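Local coordinates for beta-1,4-galactanase (Thielavia heterothallica, PDB 1HJS), which hydrolyses beta-1,4-galactosidic linkages in type I arabinogalactans, as an endo-acting member of glycoside hydrolase family 53, at residues Asp79-Ser83 with Leu109-Thr113; Ile102-Ser106 with Asn152-Leu156; Arg45-Trp49 with Asn62-Ala66. All coordinates share one frame; numbering follows the deposited sequence.

Contact 1: Asp79-Ser83 with Leu109-Thr113; sequences DFHYS and LYNYT. With NAG (2-acetamido-2-deoxy-beta-D-glucopyranose), chain E.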
loop_
_atom_site.group_PDB
_atom_site.type_symbol
_atom_site.label_atom_id
_atom_site.label_comp_id
_atom_site.label_asym_id
_atom_site.label_seq_id
_atom_site.Cartn_x
_atom_site.Cartn_y
_atom_site.Cartn_z
ATOM N N ASP A 79 -6.811 0.133 -0.838
ATOM C CA ASP A 79 -5.938 0.508 -1.943
ATOM C C ASP A 79 -6.602 0.176 -3.273
ATOM O O ASP A 79 -6.559 -0.962 -3.729
ATOM C CB ASP A 79 -4.601 -0.234 -1.804
ATOM C CG ASP A 79 -3.679 -0.039 -3.002
ATOM O OD1 ASP A 79 -3.908 0.880 -3.813
ATOM O OD2 ASP A 79 -2.705 -0.813 -3.116
ATOM N N PHE A 80 -7.244 1.173 -3.881
ATOM C CA PHE A 80 -7.898 0.976 -5.170
ATOM C C PHE A 80 -6.851 0.917 -6.268
ATOM O O PHE A 80 -6.102 1.877 -6.454
ATOM C CB PHE A 80 -8.842 2.142 -5.498
ATOM C CG PHE A 80 -10.128 2.133 -4.729
ATOM C CD1 PHE A 80 -11.023 1.077 -4.854
ATOM C CD2 PHE A 80 -10.462 3.207 -3.905
ATOM C CE1 PHE A 80 -12.242 1.088 -4.171
ATOM C CE2 PHE A 80 -11.685 3.228 -3.213
ATOM C CZ PHE A 80 -12.571 2.168 -3.350
ATOM N N HIS A 81 -6.789 -0.200 -6.986
ATOM C CA HIS A 81 -5.844 -0.322 -8.091
ATOM C C HIS A 81 -6.480 0.206 -9.376
ATOM O O HIS A 81 -5.788 0.450 -10.366
ATOM C CB HIS A 81 -5.420 -1.784 -8.304
ATOM C CG HIS A 81 -4.365 -2.255 -7.352
ATOM N ND1 HIS A 81 -3.344 -3.100 -7.734
ATOM C CD2 HIS A 81 -4.170 -2.002 -6.036
ATOM C CE1 HIS A 81 -2.565 -3.344 -6.694
ATOM N NE2 HIS A 81 -3.045 -2.691 -5.651
ATOM N N TYR A 82 -7.800 0.392 -9.352
ATOM C CA TYR A 82 -8.530 0.867 -10.523
ATOM C C TYR A 82 -8.117 0.068 -11.752
ATOM O O TYR A 82 -7.756 0.624 -12.796
ATOM C CB TYR A 82 -8.285 2.363 -10.755
ATOM C CG TYR A 82 -8.850 3.254 -9.660
ATOM C CD1 TYR A 82 -10.143 3.057 -9.174
ATOM C CD2 TYR A 82 -8.109 4.320 -9.143
ATOM C CE1 TYR A 82 -10.688 3.902 -8.203
ATOM C CE2 TYR A 82 -8.647 5.173 -8.170
ATOM C CZ TYR A 82 -9.939 4.955 -7.710
ATOM O OH TYR A 82 -10.491 5.800 -6.775
ATOM N N SER A 83 -8.172 -1.250 -11.600
ATOM C CA SER A 83 -7.831 -2.190 -12.654
ATOM C C SER A 83 -8.435 -3.520 -12.237
ATOM O O SER A 83 -8.832 -3.680 -11.084
ATOM C CB SER A 83 -6.310 -2.329 -12.776
ATOM O OG SER A 83 -5.971 -3.232 -13.818
ATOM N N LEU A 109 -14.995 6.594 -13.307
ATOM C CA LEU A 109 -14.117 6.515 -12.148
ATOM C C LEU A 109 -14.798 7.087 -10.912
ATOM O O LEU A 109 -14.696 6.534 -9.816
ATOM C CB LEU A 109 -12.814 7.264 -12.431
ATOM C CG LEU A 109 -11.762 7.227 -11.322
ATOM C CD1 LEU A 109 -11.457 5.783 -10.942
ATOM C CD2 LEU A 109 -10.508 7.936 -11.795
ATOM N N TYR A 110 -15.494 8.203 -11.095
ATOM C CA TYR A 110 -16.208 8.834 -9.995
ATOM C C TYR A 110 -17.323 7.909 -9.511
ATOM O O TYR A 110 -17.444 7.655 -8.313
ATOM C CB TYR A 110 -16.779 10.179 -10.450
ATOM C CG TYR A 110 -17.740 10.808 -9.466
ATOM C CD1 TYR A 110 -19.106 10.536 -9.533
ATOM C CD2 TYR A 110 -17.287 11.677 -8.474
ATOM C CE1 TYR A 110 -20.005 11.118 -8.637
ATOM C CE2 TYR A 110 -18.177 12.267 -7.569
ATOM C CZ TYR A 110 -19.535 11.980 -7.662
ATOM O OH TYR A 110 -20.428 12.558 -6.784
ATOM N N ASN A 111 -18.119 7.397 -10.447
ATOM C CA ASN A 111 -19.219 6.490 -10.124
ATOM C C ASN A 111 -18.727 5.256 -9.385
ATOM O O ASN A 111 -19.305 4.856 -8.372
ATOM C CB ASN A 111 -19.936 6.020 -11.392
ATOM C CG ASN A 111 -20.722 7.120 -12.068
ATOM O OD1 ASN A 111 -20.885 8.212 -11.523
ATOM N ND2 ASN A 111 -21.212 6.819 -13.265
ATOM N N TYR A 112 -17.672 4.641 -9.914
ATOM C CA TYR A 112 -17.103 3.439 -9.307
ATOM C C TYR A 112 -16.630 3.686 -7.883
ATOM O O TYR A 112 -16.927 2.909 -6.975
ATOM C CB TYR A 112 -15.921 2.930 -10.138
ATOM C CG TYR A 112 -15.079 1.895 -9.410
ATOM C CD1 TYR A 112 -15.474 0.559 -9.348
ATOM C CD2 TYR A 112 -13.910 2.267 -8.744
ATOM C CE1 TYR A 112 -14.720 -0.388 -8.635
ATOM C CE2 TYR A 112 -13.152 1.333 -8.030
ATOM C CZ TYR A 112 -13.562 0.010 -7.979
ATOM O OH TYR A 112 -12.810 -0.909 -7.274
ATOM N N THR A 113 -15.871 4.758 -7.696
ATOM C CA THR A 113 -15.343 5.096 -6.380
ATOM C C THR A 113 -16.475 5.435 -5.410
ATOM O O THR A 113 -16.485 4.977 -4.264
ATOM C CB THR A 113 -14.372 6.282 -6.478
ATOM O OG1 THR A 113 -13.330 5.960 -7.411
ATOM C CG2 THR A 113 -13.750 6.582 -5.117
HETATM C C1 NAG E . -22.339 7.545 -13.813
HETATM C C2 NAG E . -22.541 7.129 -15.272
HETATM C C3 NAG E . -23.761 7.842 -15.867
HETATM C C4 NAG E . -24.991 7.649 -14.976
HETATM C C5 NAG E . -24.663 8.043 -13.533
HETATM C C6 NAG E . -25.814 7.767 -12.587
HETATM C C7 NAG E . -20.662 6.518 -16.657
HETATM C C8 NAG E . -19.674 6.969 -17.723
HETATM N N2 NAG E . -21.353 7.468 -16.034
HETATM O O3 NAG E . -24.031 7.326 -17.161
HETATM O O4 NAG E . -26.059 8.453 -15.459
HETATM O O5 NAG E . -23.529 7.286 -13.054
HETATM O O6 NAG E . -25.679 8.516 -11.391
HETATM O O7 NAG E . -20.793 5.319 -16.407
HETATM O O HOH W 1 -10.041 -0.729 -7.835
#
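F80 lies nearest T113 and Y82 nearest L109, with CA atoms 8.6 and 8.1 Å apart, so segments 79-83 (the strand end and the turn after it) and 109-113 run in opposite senses. They belong to a beta/alpha unit of the (beta/alpha)8 TIM barrel, the fold of clan GH-A. F80, Y82 and Y112 form an aromatic cluster between strand and helix. Y112 turns its ring edge toward the face of F80 in an offset edge-to-face pair, centroids 5.7 Å apart and planes at 71°. Against Y82 it meets only rim to rim. The Y82 ring is sandwiched instead by aliphatic carbons: L109 CD1 makes a CH-pi contact, 3.5 Å from the ring centroid and close to the normal, while F80 CB lies over the opposite face. L109 reaches it with CG anti to the backbone N (chi1 -178°). A water joins Y82 N to the Y112 hydroxyl, bringing a loop backbone and a helix side chain together. On the same turn, N111 ND2 carries the N-linked NAG. Y82 OH donates to T113 OG1 at 2.9 Å, and T113 OG1 in turn donates to L109 O at 2.8 Å, on the other face of that carbonyl from T113 N.

Contact 2: Ile102-Ser106 with Asn152-Leu156; sequences IDNLS and NIARL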
loop_
_atom_site.group_PDB
_atom_site.type_symbol
_atom_site.label_atom_id
_atom_site.label_comp_id
_atom_site.label_asym_id
_atom_site.label_seq_id
_atom_site.Cartn_x
_atom_site.Cartn_y
_atom_site.Cartn_z
ATOM N N ILE A 102 -11.609 10.502 -22.032
ATOM C CA ILE A 102 -11.477 11.169 -20.738
ATOM C C ILE A 102 -12.784 11.607 -20.071
ATOM O O ILE A 102 -12.969 11.387 -18.875
ATOM C CB ILE A 102 -10.517 12.380 -20.843
ATOM C CG1 ILE A 102 -10.295 12.990 -19.461
ATOM C CG2 ILE A 102 -11.065 13.412 -21.825
ATOM C CD1 ILE A 102 -9.643 12.039 -18.460
ATOM N N ASP A 103 -13.693 12.210 -20.828
ATOM C CA ASP A 103 -14.963 12.656 -20.255
ATOM C C ASP A 103 -15.732 11.519 -19.582
ATOM O O ASP A 103 -16.063 11.599 -18.398
ATOM C CB ASP A 103 -15.838 13.301 -21.336
ATOM C CG ASP A 103 -15.418 14.724 -21.657
ATOM O OD1 ASP A 103 -14.251 15.084 -21.395
ATOM O OD2 ASP A 103 -16.257 15.488 -22.182
ATOM N N ASN A 104 -16.009 10.457 -20.330
ATOM C CA ASN A 104 -16.747 9.329 -19.782
ATOM C C ASN A 104 -15.958 8.518 -18.764
ATOM O O ASN A 104 -16.529 7.986 -17.810
ATOM C CB ASN A 104 -17.233 8.417 -20.910
ATOM C CG ASN A 104 -18.379 9.025 -21.693
ATOM O OD1 ASN A 104 -19.382 9.437 -21.116
ATOM N ND2 ASN A 104 -18.238 9.083 -23.011
ATOM N N LEU A 105 -14.649 8.413 -18.967
ATOM C CA LEU A 105 -13.811 7.663 -18.036
ATOM C C LEU A 105 -13.792 8.352 -16.675
ATOM O O LEU A 105 -13.871 7.694 -15.639
ATOM C CB LEU A 105 -12.381 7.547 -18.569
ATOM C CG LEU A 105 -11.388 6.842 -17.637
ATOM C CD1 LEU A 105 -11.858 5.417 -17.348
ATOM C CD2 LEU A 105 -10.015 6.828 -18.286
ATOM N N SER A 106 -13.684 9.678 -16.680
ATOM C CA SER A 106 -13.658 10.439 -15.436
ATOM C C SER A 106 -14.947 10.201 -14.669
ATOM O O SER A 106 -14.948 10.067 -13.444
ATOM C CB SER A 106 -13.509 11.934 -15.723
ATOM O OG SER A 106 -12.273 12.210 -16.354
ATOM N N ASN A 152 -5.124 14.823 -18.051
ATOM C CA ASN A 152 -6.025 13.697 -17.824
ATOM C C ASN A 152 -5.827 13.076 -16.444
ATOM O O ASN A 152 -6.789 12.736 -15.763
ATOM C CB ASN A 152 -5.827 12.627 -18.907
ATOM C CG ASN A 152 -6.463 13.015 -20.237
ATOM O OD1 ASN A 152 -7.033 14.099 -20.376
ATOM N ND2 ASN A 152 -6.374 12.126 -21.215
ATOM N N ILE A 153 -4.573 12.923 -16.037
ATOM C CA ILE A 153 -4.265 12.346 -14.732
ATOM C C ILE A 153 -4.861 13.197 -13.612
ATOM O O ILE A 153 -5.524 12.679 -12.711
ATOM C CB ILE A 153 -2.740 12.237 -14.526
ATOM C CG1 ILE A 153 -2.156 11.253 -15.542
ATOM C CG2 ILE A 153 -2.434 11.785 -13.100
ATOM C CD1 ILE A 153 -0.644 11.180 -15.522
ATOM N N ALA A 154 -4.630 14.504 -13.672
ATOM C CA ALA A 154 -5.159 15.405 -12.654
ATOM C C ALA A 154 -6.684 15.325 -12.620
ATOM O O ALA A 154 -7.291 15.290 -11.552
ATOM C CB ALA A 154 -4.714 16.842 -12.935
ATOM N N ARG A 155 -7.295 15.290 -13.800
ATOM C CA ARG A 155 -8.745 15.223 -13.906
ATOM C C ARG A 155 -9.288 13.921 -13.321
ATOM O O ARG A 155 -10.282 13.919 -12.589
ATOM C CB ARG A 155 -9.158 15.350 -15.370
ATOM C CG ARG A 155 -10.639 15.187 -15.613
ATOM C CD ARG A 155 -11.241 16.454 -16.195
ATOM N NE ARG A 155 -12.198 16.137 -17.251
ATOM C CZ ARG A 155 -11.961 16.288 -18.550
ATOM N NH1 ARG A 155 -10.794 16.763 -18.972
ATOM N NH2 ARG A 155 -12.890 15.949 -19.428
ATOM N N LEU A 156 -8.635 12.814 -13.652
ATOM C CA LEU A 156 -9.059 11.517 -13.149
ATOM C C LEU A 156 -8.945 11.460 -11.625
ATOM O O LEU A 156 -9.880 11.032 -10.942
ATOM C CB LEU A 156 -8.219 10.404 -13.788
ATOM C CG LEU A 156 -8.467 10.151 -15.281
ATOM C CD1 LEU A 156 -7.400 9.211 -15.831
ATOM C CD2 LEU A 156 -9.858 9.555 -15.479
#
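The guanidinium of R155 has I102 CG1 over the centre of one face, 3.7 Å above its plane, and the D103 carboxylate at its edge. There D103 OD1 forms a salt bridge to R155 NH2, modelled at a doubtfully short 2.5 Å. One oxygen meets one nitrogen, and the two flat groups are turned 65° apart rather than lying coplanar as a two-pronged pair would. R155 gets there by leaving its backbone with CG anti to N and then bending at chi2 and chi3, which lays the end of the chain across the I102 branch. The other flat group, the N152 amide, brings OD1 to 3.6 Å from I102 CG1, while its ND2 is turned to a hydrogen bond with T144 O. I102 thus packs against both arginine and asparagine, and its CD1 also reaches L156 CG at 3.9 Å. Deeper in, L156 CD2 packs on L105 CG and on S106 OG. That hydroxyl is held by its own helix, donating to I102 O at 2.7 Å from above the carbonyl plane. The short helix axes run the same general way, inclined by 28°, 10.3 Å at closest approach. These are successive outer helices of the barrel, 102-122 and 150-165; beyond them, I153 carries the packing on to W191 and V195 of helix 185-196, and L105 touches T144 in the turn between strands 139-140 and 145-146.

Contact 3: Arg45-Trp49 with Asn62-Ala66; sequences RQRVW and NIAIA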
loop_
_atom_site.group_PDB
_atom_site.type_symbol
_atom_site.label_atom_id
_atom_site.label_comp_id
_atom_site.label_asym_id
_atom_site.label_seq_id
_atom_site.Cartn_x
_atom_site.Cartn_y
_atom_site.Cartn_z
ATOM N N ARG A 45 -3.778 -3.054 5.255
ATOM C CA ARG A 45 -3.938 -2.530 3.909
ATOM C C ARG A 45 -4.510 -3.650 3.042
ATOM O O ARG A 45 -4.137 -4.818 3.200
ATOM C CB ARG A 45 -2.567 -2.090 3.390
ATOM C CG ARG A 45 -2.534 -1.457 2.000
ATOM C CD ARG A 45 -1.090 -1.053 1.729
ATOM N NE ARG A 45 -0.847 -0.347 0.474
ATOM C CZ ARG A 45 -0.327 -0.915 -0.611
ATOM N NH1 ARG A 45 -0.015 -2.207 -0.608
ATOM N NH2 ARG A 45 -0.042 -0.170 -1.675
ATOM N N GLN A 46 -5.408 -3.296 2.127
ATOM C CA GLN A 46 -6.044 -4.276 1.251
ATOM C C GLN A 46 -6.174 -3.749 -0.178
ATOM O O GLN A 46 -6.656 -2.632 -0.397
ATOM C CB GLN A 46 -7.440 -4.620 1.791
ATOM C CG GLN A 46 -7.437 -5.103 3.234
ATOM C CD GLN A 46 -8.829 -5.388 3.771
ATOM O OE1 GLN A 46 -8.991 -5.703 4.948
ATOM N NE2 GLN A 46 -9.838 -5.278 2.909
ATOM N N ARG A 47 -5.745 -4.545 -1.152
ATOM C CA ARG A 47 -5.846 -4.128 -2.544
ATOM C C ARG A 47 -7.234 -4.447 -3.074
ATOM O O ARG A 47 -7.778 -5.524 -2.823
ATOM C CB ARG A 47 -4.785 -4.824 -3.410
ATOM C CG ARG A 47 -4.725 -6.340 -3.265
ATOM C CD ARG A 47 -3.710 -6.950 -4.235
ATOM N NE ARG A 47 -3.434 -8.353 -3.925
ATOM C CZ ARG A 47 -2.581 -8.761 -2.989
ATOM N NH1 ARG A 47 -1.902 -7.878 -2.269
ATOM N NH2 ARG A 47 -2.428 -10.059 -2.749
ATOM N N VAL A 48 -7.808 -3.499 -3.807
ATOM C CA VAL A 48 -9.133 -3.681 -4.375
ATOM C C VAL A 48 -9.068 -3.638 -5.894
ATOM O O VAL A 48 -8.578 -2.671 -6.473
ATOM C CB VAL A 48 -10.104 -2.576 -3.900
ATOM C CG1 VAL A 48 -11.478 -2.780 -4.535
ATOM C CG2 VAL A 48 -10.205 -2.589 -2.384
ATOM N N TRP A 49 -9.550 -4.697 -6.532
ATOM C CA TRP A 49 -9.582 -4.763 -7.984
ATOM C C TRP A 49 -11.042 -4.618 -8.404
ATOM O O TRP A 49 -11.951 -4.987 -7.657
ATOM C CB TRP A 49 -8.980 -6.084 -8.478
ATOM C CG TRP A 49 -7.491 -6.182 -8.217
ATOM C CD1 TRP A 49 -6.672 -5.193 -7.734
ATOM C CD2 TRP A 49 -6.649 -7.319 -8.447
ATOM N NE1 TRP A 49 -5.373 -5.648 -7.651
ATOM C CE2 TRP A 49 -5.332 -6.947 -8.083
ATOM C CE3 TRP A 49 -6.878 -8.615 -8.928
ATOM C CZ2 TRP A 49 -4.246 -7.830 -8.183
ATOM C CZ3 TRP A 49 -5.794 -9.495 -9.028
ATOM C CH2 TRP A 49 -4.497 -9.094 -8.657
ATOM N N ASN A 62 -12.964 -7.911 -0.254
ATOM C CA ASN A 62 -12.441 -6.905 0.658
ATOM C C ASN A 62 -13.375 -6.548 1.808
ATOM O O ASN A 62 -12.922 -6.273 2.918
ATOM C CB ASN A 62 -12.068 -5.656 -0.129
ATOM C CG ASN A 62 -10.676 -5.745 -0.703
ATOM O OD1 ASN A 62 -9.692 -5.598 0.020
ATOM N ND2 ASN A 62 -10.582 -6.014 -2.002
ATOM N N ILE A 63 -14.677 -6.540 1.550
ATOM C CA ILE A 63 -15.620 -6.230 2.616
ATOM C C ILE A 63 -15.590 -7.366 3.633
ATOM O O ILE A 63 -15.637 -7.137 4.840
ATOM C CB ILE A 63 -17.055 -6.035 2.057
ATOM C CG1 ILE A 63 -17.127 -4.691 1.325
ATOM C CG2 ILE A 63 -18.083 -6.088 3.193
ATOM C CD1 ILE A 63 -18.424 -4.444 0.587
ATOM N N ALA A 64 -15.480 -8.596 3.144
ATOM C CA ALA A 64 -15.440 -9.751 4.037
ATOM C C ALA A 64 -14.246 -9.691 4.996
ATOM O O ALA A 64 -14.410 -9.872 6.206
ATOM C CB ALA A 64 -15.403 -11.041 3.229
ATOM N N ILE A 65 -13.046 -9.437 4.476
ATOM C CA ILE A 65 -11.894 -9.384 5.370
ATOM C C ILE A 65 -11.836 -8.083 6.162
ATOM O O ILE A 65 -11.293 -8.054 7.263
ATOM C CB ILE A 65 -10.557 -9.628 4.624
ATOM C CG1 ILE A 65 -10.324 -8.567 3.545
ATOM C CG2 ILE A 65 -10.574 -11.015 3.992
ATOM C CD1 ILE A 65 -8.969 -8.712 2.855
ATOM N N ALA A 66 -12.411 -7.013 5.618
ATOM C CA ALA A 66 -12.433 -5.739 6.337
ATOM C C ALA A 66 -13.265 -5.902 7.614
ATOM O O ALA A 66 -12.924 -5.349 8.659
ATOM C CB ALA A 66 -13.020 -4.638 5.464
#
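Q46 and N62 reach past one another from strand and helix, their amide planes 26° apart; two hydrogen bonds join them, and a third runs from N62 to the next strand residue. Q46 NE2 donates to N62 OD1 at 2.9 Å, in the plane of that carbonyl and on a lone pair, with an N-H...O angle of 146°. Q46 is extended beyond CG (chi2 178°), which carries its amide out to the helix. The same nitrogen also reaches the backbone N62 O at 3.2 Å, so both of its hydrogen bonds across the contact end on one helix residue. Going the other way, N62 ND2 donates to R47 O at 3.0 Å, the donor tilted out of the carbonyl plane. The side chain of N62 therefore accepts from one strand residue and donates to the backbone of the next. Around these bonds aliphatic carbons pack on the two amides: I65 brings CG1 to 3.4 Å from Q46 NE2 and CD1 to 3.5 Å from Q46 CD, and V48 CG2 lies 3.6 Å from N62 CG. Strand 45-48 and helix 62-66 run nearly antiparallel, as in the beta-alpha-beta crossover that leads on to strand 75-80 in the TIM barrel. In the next shell, W9 NE1 bonds Q46 OE1 and N58 O takes a further bond from N62 ND2, fixing which way round each amide sits. N62 O also accepts A66 N, from the face opposite Q46 NE2. R45 forms salt bridges with D8, D79 and E245, the likely catalytic nucleophile, and R47 with E297.

In the fold
From the N terminus, contact 3 closes first, bringing helix 59-71 back onto strand 43-48. Contact 1 opens only after it has closed, folding helix 102-122 back against the end of strand 75-80. Contact 2 begins inside the loop of contact 1 and ends beyond it, so these two cross; both draw on helix 102-122, and they touch where L109 CD2 meets L156 O. Contacts 3 and 1 are in series but share a sheet, where D79 N and O make backbone hydrogen bonds to Q46 and V48 on the neighbouring strand. Contact 2, centred about 25 Å from the centre of contact 3, ties outer helix to outer helix, whereas the others tie helix to strand.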